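Phosphotriesterase family protein (Listeria monocytogenes serotype 4b str. H7858, PDB 3PNZ) probably hydrolyses phosphorylated sugar lactones, as a zinc-dependent lactonase with the amidohydrolase fold. Local coordinates at residues 16-28 with 268-282. Sequence-based numbering, arbitrary orientation.
Sequences LGFTYSHEHIVCV and LVSGDTARKTYYKHY. With ZN (zinc ion), chain I; PO4 (phosphate ion), chain L.
Glu23 carries the tight part of the contact: its carboxylate takes four hydrogen bonds from the backbone and hydroxyls of 270-273. Glu23 OE1 receives Thr273 OG1 at 2.6 Å and Thr273 N from opposite faces of the carboxylate plane, both on the syn side. Glu23 OE2 is met by Gly271 N at 2.8 Å (syn) and Ser270 OG at 2.6 Å (anti), so the group's rotation is fixed. A bend at chi2 (-67°) turns the acid back to these donors. Ser270 OG also accepts from His22 N at 2.9 Å, linking acid and backbone. This junction joins strand 19-23 to strand 267-269, the first and last strands of the TIM barrel of the amidohydrolase fold, and holds the His-X-His pair beside Asp272. His22 NE2 and His24 NE2 bind one zinc, to which carboxylated Lys154 also belongs; Asp272 OD1 lies 2.5 Å from this zinc. Behind the rings, His185 bonds His22 ND1 and Thr67 partners His24. Beyond, Tyr279 OH reaches His24 O at 2.6 Å, in the carbonyl plane on a lone pair. Packing thins at Ala274, whose CB brushes His24 CD2 at 3.9 Å; Arg275 and Tyr278 leave 16-28 untouched and bind a phosphate ion, probably from the crystallisation liquor.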
ATOM      1  N   LEU A  16      13.592   5.915   8.310  1.00 22.26           N
ATOM      2  CA  LEU A  16      12.578   5.827   7.252  1.00 20.18           C
ATOM      3  C   LEU A  16      12.493   7.122   6.428  1.00 18.96           C
ATOM      4  O   LEU A  16      12.441   7.085   5.194  1.00 19.53           O
ATOM      5  CB  LEU A  16      11.209   5.464   7.844  1.00 20.81           C
ATOM      6  CG  LEU A  16      10.174   4.916   6.857  1.00 20.52           C
ATOM      7  CD1 LEU A  16      10.638   3.575   6.342  1.00 21.53           C
ATOM      8  CD2 LEU A  16       8.803   4.787   7.545  1.00 19.21           C
ATOM      9  N   GLY A  17      12.486   8.264   7.109  1.00 20.71           N
ATOM     10  CA  GLY A  17      12.428   9.555   6.455  1.00 21.35           C
ATOM     11  C   GLY A  17      11.143   9.782   5.675  1.00 25.38           C
ATOM     12  O   GLY A  17      10.119   9.146   5.951  1.00 19.98           O
ATOM     13  N   PHE A  18      11.214  10.687   4.704  1.00 21.42           N
ATOM     14  CA  PHE A  18      10.058  11.091   3.910  1.00 18.98           C
ATOM     15  C   PHE A  18       9.545   9.916   3.082  1.00 20.11           C
ATOM     16  O   PHE A  18      10.279   9.347   2.277  1.00 21.36           O
ATOM     17  CB  PHE A  18      10.423  12.274   3.000  1.00 20.62           C
ATOM     18  CG  PHE A  18       9.236  12.917   2.355  1.00 21.55           C
ATOM     19  CD1 PHE A  18       8.632  14.018   2.934  1.00 21.55           C
ATOM     20  CD2 PHE A  18       8.719  12.412   1.177  1.00 22.57           C
ATOM     21  CE1 PHE A  18       7.521  14.609   2.349  1.00 22.48           C
ATOM     22  CE2 PHE A  18       7.615  13.000   0.584  1.00 20.66           C
ATOM     23  CZ  PHE A  18       7.016  14.096   1.173  1.00 20.52           C
ATOM     24  N   THR A  19       8.279   9.551   3.283  1.00 17.95           N
ATOM     25  CA  THR A  19       7.761   8.285   2.771  1.00 18.55           C
ATOM     26  C   THR A  19       6.444   8.442   2.016  1.00 19.70           C
ATOM     27  O   THR A  19       5.537   9.133   2.488  1.00 19.01           O
ATOM     28  CB  THR A  19       7.487   7.285   3.932  1.00 20.42           C
ATOM     29  OG1 THR A  19       8.707   6.998   4.635  1.00 20.05           O
ATOM     30  CG2 THR A  19       6.899   5.973   3.404  1.00 20.77           C
ATOM     31  N   TYR A  20       6.350   7.796   0.857  1.00 21.18           N
ATOM     32  CA  TYR A  20       5.061   7.577   0.186  1.00 18.99           C
ATOM     33  C   TYR A  20       4.530   6.233   0.650  1.00 17.03           C
ATOM     34  O   TYR A  20       5.189   5.214   0.467  1.00 18.72           O
ATOM     35  CB  TYR A  20       5.231   7.522  -1.339  1.00 17.45           C
ATOM     36  CG  TYR A  20       5.444   8.842  -2.060  1.00 17.13           C
ATOM     37  CD1 TYR A  20       5.312  10.063  -1.412  1.00 17.31           C
ATOM     38  CD2 TYR A  20       5.766   8.852  -3.409  1.00 20.47           C
ATOM     39  CE1 TYR A  20       5.512  11.268  -2.092  1.00 17.49           C
ATOM     40  CE2 TYR A  20       5.963  10.043  -4.098  1.00 19.08           C
ATOM     41  CZ  TYR A  20       5.833  11.245  -3.442  1.00 19.10           C
ATOM     42  OH  TYR A  20       6.038  12.423  -4.144  1.00 21.00           O
ATOM     43  N   SER A  21       3.326   6.221   1.209  1.00 17.84           N
ATOM     44  CA  SER A  21       2.814   5.045   1.915  1.00 19.42           C
ATOM     45  C   SER A  21       2.074   3.975   1.096  1.00 19.10           C
ATOM     46  O   SER A  21       1.725   2.936   1.642  1.00 19.01           O
ATOM     47  CB  SER A  21       1.930   5.484   3.086  1.00 20.21           C
ATOM     48  OG  SER A  21       2.698   6.127   4.087  1.00 21.77           O
ATOM     49  N   HIS A  22       1.829   4.217  -0.189  1.00 19.09           N
ATOM     50  CA  HIS A  22       1.157   3.229  -1.034  1.00 19.40           C
ATOM     51  C   HIS A  22       1.426   3.515  -2.507  1.00 20.49           C
ATOM     52  O   HIS A  22       0.808   4.404  -3.091  1.00 19.50           O
ATOM     53  CB  HIS A  22      -0.360   3.214  -0.789  1.00 19.13           C
ATOM     54  CG  HIS A  22      -1.092   2.173  -1.585  1.00 18.88           C
ATOM     55  ND1 HIS A  22      -1.759   1.122  -0.995  1.00 23.48           N
ATOM     56  CD2 HIS A  22      -1.244   2.009  -2.921  1.00 21.77           C
ATOM     57  CE1 HIS A  22      -2.300   0.363  -1.931  1.00 23.94           C
ATOM     58  NE2 HIS A  22      -2.001   0.878  -3.108  1.00 20.43           N
ATOM     59  N   GLU A  23       2.358   2.774  -3.100  1.00 18.37           N
ATOM     60  CA  GLU A  23       2.688   2.971  -4.508  1.00 18.21           C
ATOM     61  C   GLU A  23       2.862   1.656  -5.245  1.00 18.87           C
ATOM     62  O   GLU A  23       2.850   0.586  -4.643  1.00 20.73           O
ATOM     63  CB  GLU A  23       3.977   3.790  -4.662  1.00 19.55           C
ATOM     64  CG  GLU A  23       3.931   5.177  -4.028  1.00 19.66           C
ATOM     65  CD  GLU A  23       2.949   6.114  -4.724  1.00 22.34           C
ATOM     66  OE1 GLU A  23       2.595   5.851  -5.895  1.00 22.05           O
ATOM     67  OE2 GLU A  23       2.552   7.124  -4.102  1.00 20.82           O
ATOM     68  N   HIS A  24       3.018   1.755  -6.563  1.00 18.89           N
ATOM     69  CA  HIS A  24       3.459   0.629  -7.393  1.00 20.16           C
ATOM     70  C   HIS A  24       4.606   1.117  -8.252  1.00 19.25           C
ATOM     71  O   HIS A  24       4.656   2.286  -8.604  1.00 21.56           O
ATOM     72  CB  HIS A  24       2.310   0.093  -8.245  1.00 20.26           C
ATOM     73  CG  HIS A  24       1.144  -0.346  -7.423  1.00 20.63           C
ATOM     74  ND1 HIS A  24       1.065  -1.599  -6.860  1.00 19.19           N
ATOM     75  CD2 HIS A  24       0.050   0.329  -7.000  1.00 20.47           C
ATOM     76  CE1 HIS A  24      -0.047  -1.694  -6.153  1.00 24.23           C
ATOM     77  NE2 HIS A  24      -0.677  -0.534  -6.217  1.00 21.76           N
ATOM     78  N   ILE A  25       5.554   0.233  -8.557  1.00 20.58           N
ATOM     79  CA  ILE A  25       6.788   0.670  -9.204  1.00 20.42           C
ATOM     80  C   ILE A  25       7.057  -0.092 -10.498  1.00 22.12           C
ATOM     81  O   ILE A  25       7.156   0.502 -11.577  1.00 23.56           O
ATOM     82  CB  ILE A  25       7.989   0.525  -8.249  1.00 22.17           C
ATOM     83  CG1 ILE A  25       7.718   1.287  -6.956  1.00 21.77           C
ATOM     84  CG2 ILE A  25       9.259   1.054  -8.915  1.00 21.67           C
ATOM     85  CD1 ILE A  25       8.753   1.019  -5.855  1.00 21.85           C
ATOM     86  N   VAL A  26       7.169  -1.408 -10.390  1.00 23.02           N
ATOM     87  CA  VAL A  26       7.259  -2.269 -11.564  1.00 22.66           C
ATOM     88  C   VAL A  26       6.338  -3.453 -11.342  1.00 24.35           C
ATOM     89  O   VAL A  26       6.524  -4.228 -10.398  1.00 25.54           O
ATOM     90  CB  VAL A  26       8.703  -2.791 -11.795  1.00 22.17           C
ATOM     91  CG1 VAL A  26       8.778  -3.596 -13.093  1.00 23.20           C
ATOM     92  CG2 VAL A  26       9.688  -1.636 -11.828  1.00 23.11           C
ATOM     93  N   CYS A  27       5.331  -3.596 -12.197  1.00 23.31           N
ATOM     94  CA  CYS A  27       4.370  -4.672 -12.016  1.00 23.83           C
ATOM     95  C   CYS A  27       3.624  -4.973 -13.302  1.00 26.37           C
ATOM     96  O   CYS A  27       3.359  -4.076 -14.105  1.00 25.91           O
ATOM     97  CB  CYS A  27       3.387  -4.342 -10.887  1.00 23.76           C
ATOM     98  SG  CYS A  27       2.570  -2.733 -11.047  1.00 28.55           S
ATOM     99  N   VAL A  28       3.284  -6.243 -13.485  1.00 23.33           N
ATOM    100  CA  VAL A  28       2.578  -6.696 -14.679  1.00 24.18           C
ATOM    101  C   VAL A  28       1.434  -7.621 -14.255  1.00 24.41           C
ATOM    102  O   VAL A  28       1.515  -8.839 -14.404  1.00 25.41           O
ATOM    103  CB  VAL A  28       3.536  -7.427 -15.644  1.00 26.06           C
ATOM    104  CG1 VAL A  28       2.843  -7.716 -16.986  1.00 26.51           C
ATOM    105  CG2 VAL A  28       4.792  -6.607 -15.857  1.00 27.04           C
ATOM    106  N   LEU A 268      -2.004   8.925   6.514  1.00 16.77           N
ATOM    107  CA  LEU A 268      -0.919   8.613   5.585  1.00 16.23           C
ATOM    108  C   LEU A 268      -1.315   9.119   4.211  1.00 17.35           C
ATOM    109  O   LEU A 268      -2.505   9.237   3.918  1.00 16.59           O
ATOM    110  CB  LEU A 268      -0.689   7.106   5.508  1.00 16.04           C
ATOM    111  CG  LEU A 268      -0.340   6.379   6.805  1.00 14.71           C
ATOM    112  CD1 LEU A 268      -0.325   4.870   6.572  1.00 16.79           C
ATOM    113  CD2 LEU A 268       0.999   6.890   7.331  1.00 15.36           C
ATOM    114  N   VAL A 269      -0.323   9.405   3.369  1.00 19.00           N
ATOM    115  CA  VAL A 269      -0.572  10.006   2.057  1.00 18.59           C
ATOM    116  C   VAL A 269       0.279   9.354   0.972  1.00 20.25           C
ATOM    117  O   VAL A 269       1.455   9.046   1.179  1.00 21.55           O
ATOM    118  CB  VAL A 269      -0.293  11.538   2.067  1.00 20.11           C
ATOM    119  CG1 VAL A 269      -0.490  12.135   0.670  1.00 19.74           C
ATOM    120  CG2 VAL A 269      -1.189  12.243   3.088  1.00 18.37           C
ATOM    121  N   SER A 270      -0.326   9.121  -0.187  1.00 17.46           N
ATOM    122  CA  SER A 270       0.408   8.590  -1.329  1.00 17.16           C
ATOM    123  C   SER A 270      -0.401   8.821  -2.607  1.00 19.59           C
ATOM    124  O   SER A 270      -1.456   9.455  -2.566  1.00 17.74           O
ATOM    125  CB  SER A 270       0.705   7.103  -1.130  1.00 17.71           C
ATOM    126  OG  SER A 270       2.036   6.799  -1.528  1.00 20.00           O
ATOM    127  N   GLY A 271       0.094   8.309  -3.730  1.00 19.75           N
ATOM    128  CA  GLY A 271      -0.533   8.544  -5.021  1.00 19.86           C
ATOM    129  C   GLY A 271      -1.028   7.295  -5.716  1.00 21.89           C
ATOM    130  O   GLY A 271      -1.672   7.377  -6.769  1.00 22.14           O
ATOM    131  N   ASP A 272      -0.723   6.133  -5.141  1.00 20.07           N
ATOM    132  CA  ASP A 272      -1.143   4.864  -5.719  1.00 20.42           C
ATOM    133  C   ASP A 272      -0.931   4.886  -7.225  1.00 23.80           C
ATOM    134  O   ASP A 272      -1.866   4.683  -8.007  1.00 23.65           O
ATOM    135  CB  ASP A 272      -2.603   4.569  -5.376  1.00 21.14           C
ATOM    136  CG  ASP A 272      -3.009   3.170  -5.755  1.00 23.69           C
ATOM    137  OD1 ASP A 272      -2.112   2.329  -5.976  1.00 23.73           O
ATOM    138  OD2 ASP A 272      -4.228   2.906  -5.841  1.00 26.68           O
ATOM    139  N   THR A 273       0.315   5.131  -7.614  1.00 23.12           N
ATOM    140  CA  THR A 273       0.686   5.403  -9.001  1.00 22.39           C
ATOM    141  C   THR A 273       0.796   4.102  -9.789  1.00 25.66           C
ATOM    142  O   THR A 273       1.852   3.475  -9.842  1.00 26.45           O
ATOM    143  CB  THR A 273       2.007   6.193  -9.044  1.00 23.47           C
ATOM    144  OG1 THR A 273       1.976   7.212  -8.036  1.00 24.57           O
ATOM    145  CG2 THR A 273       2.215   6.848 -10.393  1.00 24.63           C
ATOM    146  N   ALA A 274      -0.307   3.692 -10.398  1.00 20.56           N
ATOM    147  CA  ALA A 274      -0.406   2.334 -10.916  1.00 21.87           C
ATOM    148  C   ALA A 274      -0.494   2.255 -12.433  1.00 22.72           C
ATOM    149  O   ALA A 274      -0.670   1.171 -12.980  1.00 24.55           O
ATOM    150  CB  ALA A 274      -1.600   1.624 -10.288  1.00 24.16           C
ATOM    151  N   ARG A 275      -0.378   3.396 -13.102  1.00 22.82           N
ATOM    152  CA  ARG A 275      -0.581   3.462 -14.552  1.00 20.81           C
ATOM    153  C   ARG A 275       0.576   4.128 -15.282  1.00 21.44           C
ATOM    154  O   ARG A 275       1.210   5.040 -14.753  1.00 21.28           O
ATOM    155  CB  ARG A 275      -1.864   4.245 -14.865  1.00 22.35           C
ATOM    156  CG  ARG A 275      -3.140   3.502 -14.550  1.00 21.02           C
ATOM    157  CD  ARG A 275      -4.356   4.384 -14.828  1.00 21.98           C
ATOM    158  NE  ARG A 275      -5.605   3.684 -14.570  1.00 23.84           N
ATOM    159  CZ  ARG A 275      -6.260   2.987 -15.489  1.00 25.88           C
ATOM    160  NH1 ARG A 275      -5.769   2.892 -16.718  1.00 25.88           N
ATOM    161  NH2 ARG A 275      -7.392   2.373 -15.177  1.00 27.26           N
ATOM    162  N   LYS A 276       0.821   3.696 -16.519  1.00 21.95           N
ATOM    163  CA  LYS A 276       1.790   4.371 -17.373  1.00 24.83           C
ATOM    164  C   LYS A 276       1.447   5.854 -17.477  1.00 23.02           C
ATOM    165  O   LYS A 276       2.326   6.715 -17.404  1.00 23.13           O
ATOM    166  CB  LYS A 276       1.812   3.748 -18.774  1.00 23.43           C
ATOM    167  CG  LYS A 276       2.514   2.388 -18.871  1.00 26.69           C
ATOM    168  CD  LYS A 276       2.710   1.997 -20.341  1.00 28.79           C
ATOM    169  CE  LYS A 276       3.546   0.727 -20.507  1.00 27.56           C
ATOM    170  NZ  LYS A 276       2.769  -0.513 -20.230  1.00 25.51           N
ATOM    171  N   THR A 277       0.154   6.145 -17.628  1.00 22.79           N
ATOM    172  CA  THR A 277      -0.303   7.524 -17.783  1.00 23.63           C
ATOM    173  C   THR A 277      -0.177   8.336 -16.497  1.00 23.61           C
ATOM    174  O   THR A 277      -0.396   9.546 -16.506  1.00 24.55           O
ATOM    175  CB  THR A 277      -1.762   7.590 -18.274  1.00 22.99           C
ATOM    176  OG1 THR A 277      -2.586   6.773 -17.434  1.00 22.82           O
ATOM    177  CG2 THR A 277      -1.866   7.095 -19.722  1.00 22.98           C
ATOM    178  N   TYR A 278       0.182   7.673 -15.398  1.00 20.11           N
ATOM    179  CA  TYR A 278       0.403   8.365 -14.135  1.00 22.45           C
ATOM    180  C   TYR A 278       1.886   8.661 -13.910  1.00 21.83           C
ATOM    181  O   TYR A 278       2.241   9.593 -13.186  1.00 23.00           O
ATOM    182  CB  TYR A 278      -0.099   7.526 -12.971  1.00 20.27           C
ATOM    183  CG  TYR A 278      -1.601   7.416 -12.819  1.00 22.72           C
ATOM    184  CD1 TYR A 278      -2.472   8.176 -13.598  1.00 25.88           C
ATOM    185  CD2 TYR A 278      -2.149   6.538 -11.891  1.00 23.74           C
ATOM    186  CE1 TYR A 278      -3.853   8.063 -13.446  1.00 24.13           C
ATOM    187  CE2 TYR A 278      -3.524   6.420 -11.730  1.00 23.31           C
ATOM    188  CZ  TYR A 278      -4.369   7.186 -12.510  1.00 24.40           C
ATOM    189  OH  TYR A 278      -5.735   7.072 -12.349  1.00 24.33           O
ATOM    190  N   TYR A 279       2.751   7.844 -14.506  1.00 21.50           N
ATOM    191  CA  TYR A 279       4.191   8.042 -14.402  1.00 23.19           C
ATOM    192  C   TYR A 279       4.658   9.133 -15.356  1.00 25.83           C
ATOM    193  O   TYR A 279       4.229   9.190 -16.511  1.00 24.29           O
ATOM    194  CB  TYR A 279       4.929   6.735 -14.697  1.00 22.37           C
ATOM    195  CG  TYR A 279       5.260   5.933 -13.458  1.00 22.01           C
ATOM    196  CD1 TYR A 279       4.268   5.255 -12.747  1.00 21.68           C
ATOM    197  CD2 TYR A 279       6.568   5.846 -13.005  1.00 22.41           C
ATOM    198  CE1 TYR A 279       4.577   4.520 -11.603  1.00 21.53           C
ATOM    199  CE2 TYR A 279       6.887   5.123 -11.874  1.00 21.51           C
ATOM    200  CZ  TYR A 279       5.899   4.457 -11.179  1.00 23.37           C
ATOM    201  OH  TYR A 279       6.252   3.749 -10.053  1.00 22.96           O
ATOM    202  N   LYS A 280       5.531  10.001 -14.861  1.00 21.17           N
ATOM    203  CA  LYS A 280       6.098  11.061 -15.670  1.00 24.17           C
ATOM    204  C   LYS A 280       6.874  10.465 -16.843  1.00 25.12           C
ATOM    205  O   LYS A 280       6.741  10.907 -17.990  1.00 24.97           O
ATOM    206  CB  LYS A 280       7.012  11.935 -14.813  1.00 24.26           C
ATOM    207  CG  LYS A 280       7.607  13.129 -15.542  1.00 24.55           C
ATOM    208  CD  LYS A 280       8.470  13.967 -14.613  1.00 27.43           C
ATOM    209  CE  LYS A 280       9.014  15.203 -15.322  1.00 31.12           C
ATOM    210  NZ  LYS A 280       9.935  15.979 -14.436  1.00 29.95           N
ATOM    211  N   HIS A 281       7.665   9.436 -16.564  1.00 25.25           N
ATOM    212  CA  HIS A 281       8.594   8.928 -17.572  1.00 23.72           C
ATOM    213  C   HIS A 281       8.075   7.753 -18.398  1.00 24.96           C
ATOM    214  O   HIS A 281       8.809   7.176 -19.200  1.00 26.40           O
ATOM    215  CB  HIS A 281       9.958   8.640 -16.933  1.00 22.93           C
ATOM    216  CG  HIS A 281      10.582   9.855 -16.329  1.00 26.28           C
ATOM    217  ND1 HIS A 281      11.308  10.763 -17.069  1.00 28.75           N
ATOM    218  CD2 HIS A 281      10.546  10.343 -15.066  1.00 23.02           C
ATOM    219  CE1 HIS A 281      11.712  11.746 -16.285  1.00 29.70           C
ATOM    220  NE2 HIS A 281      11.262  11.515 -15.065  1.00 28.93           N
ATOM    221  N   TYR A 282       6.809   7.397 -18.205  1.00 23.49           N
ATOM    222  CA  TYR A 282       6.133   6.534 -19.162  1.00 21.95           C
ATOM    223  C   TYR A 282       5.241   7.437 -20.014  1.00 25.38           C
ATOM    224  O   TYR A 282       5.598   7.789 -21.132  1.00 28.36           O
ATOM    225  CB  TYR A 282       5.262   5.482 -18.477  1.00 24.45           C
ATOM    226  CG  TYR A 282       5.931   4.273 -17.827  1.00 24.91           C
ATOM    227  CD1 TYR A 282       6.010   3.054 -18.496  1.00 24.75           C
ATOM    228  CD2 TYR A 282       6.384   4.321 -16.507  1.00 25.99           C
ATOM    229  CE1 TYR A 282       6.569   1.925 -17.889  1.00 25.60           C
ATOM    230  CE2 TYR A 282       6.942   3.189 -15.885  1.00 25.09           C
ATOM    231  CZ  TYR A 282       7.027   2.000 -16.589  1.00 26.85           C
ATOM    232  OH  TYR A 282       7.556   0.874 -15.994  1.00 25.63           O
TER
HETATM  233 ZN    ZN I 333      -2.317   0.051  -5.041  0.63 26.47          ZN
HETATM  234  P   PO4 L 336      -6.794   4.014 -10.789  1.00 29.19           P
HETATM  235  O1  PO4 L 336      -7.336   4.040 -12.193  1.00 28.97           O
HETATM  236  O2  PO4 L 336      -5.631   3.047 -10.740  1.00 31.08           O
HETATM  237  O3  PO4 L 336      -6.287   5.385 -10.408  1.00 26.74           O
HETATM  238  O4  PO4 L 336      -7.859   3.558  -9.813  1.00 29.84           O
HETATM  239  O   HOH W   1       2.536   8.890   3.983  1.00 21.60           O
HETATM  240  O   HOH W   2       2.795   9.368  -5.860  1.00 30.22           O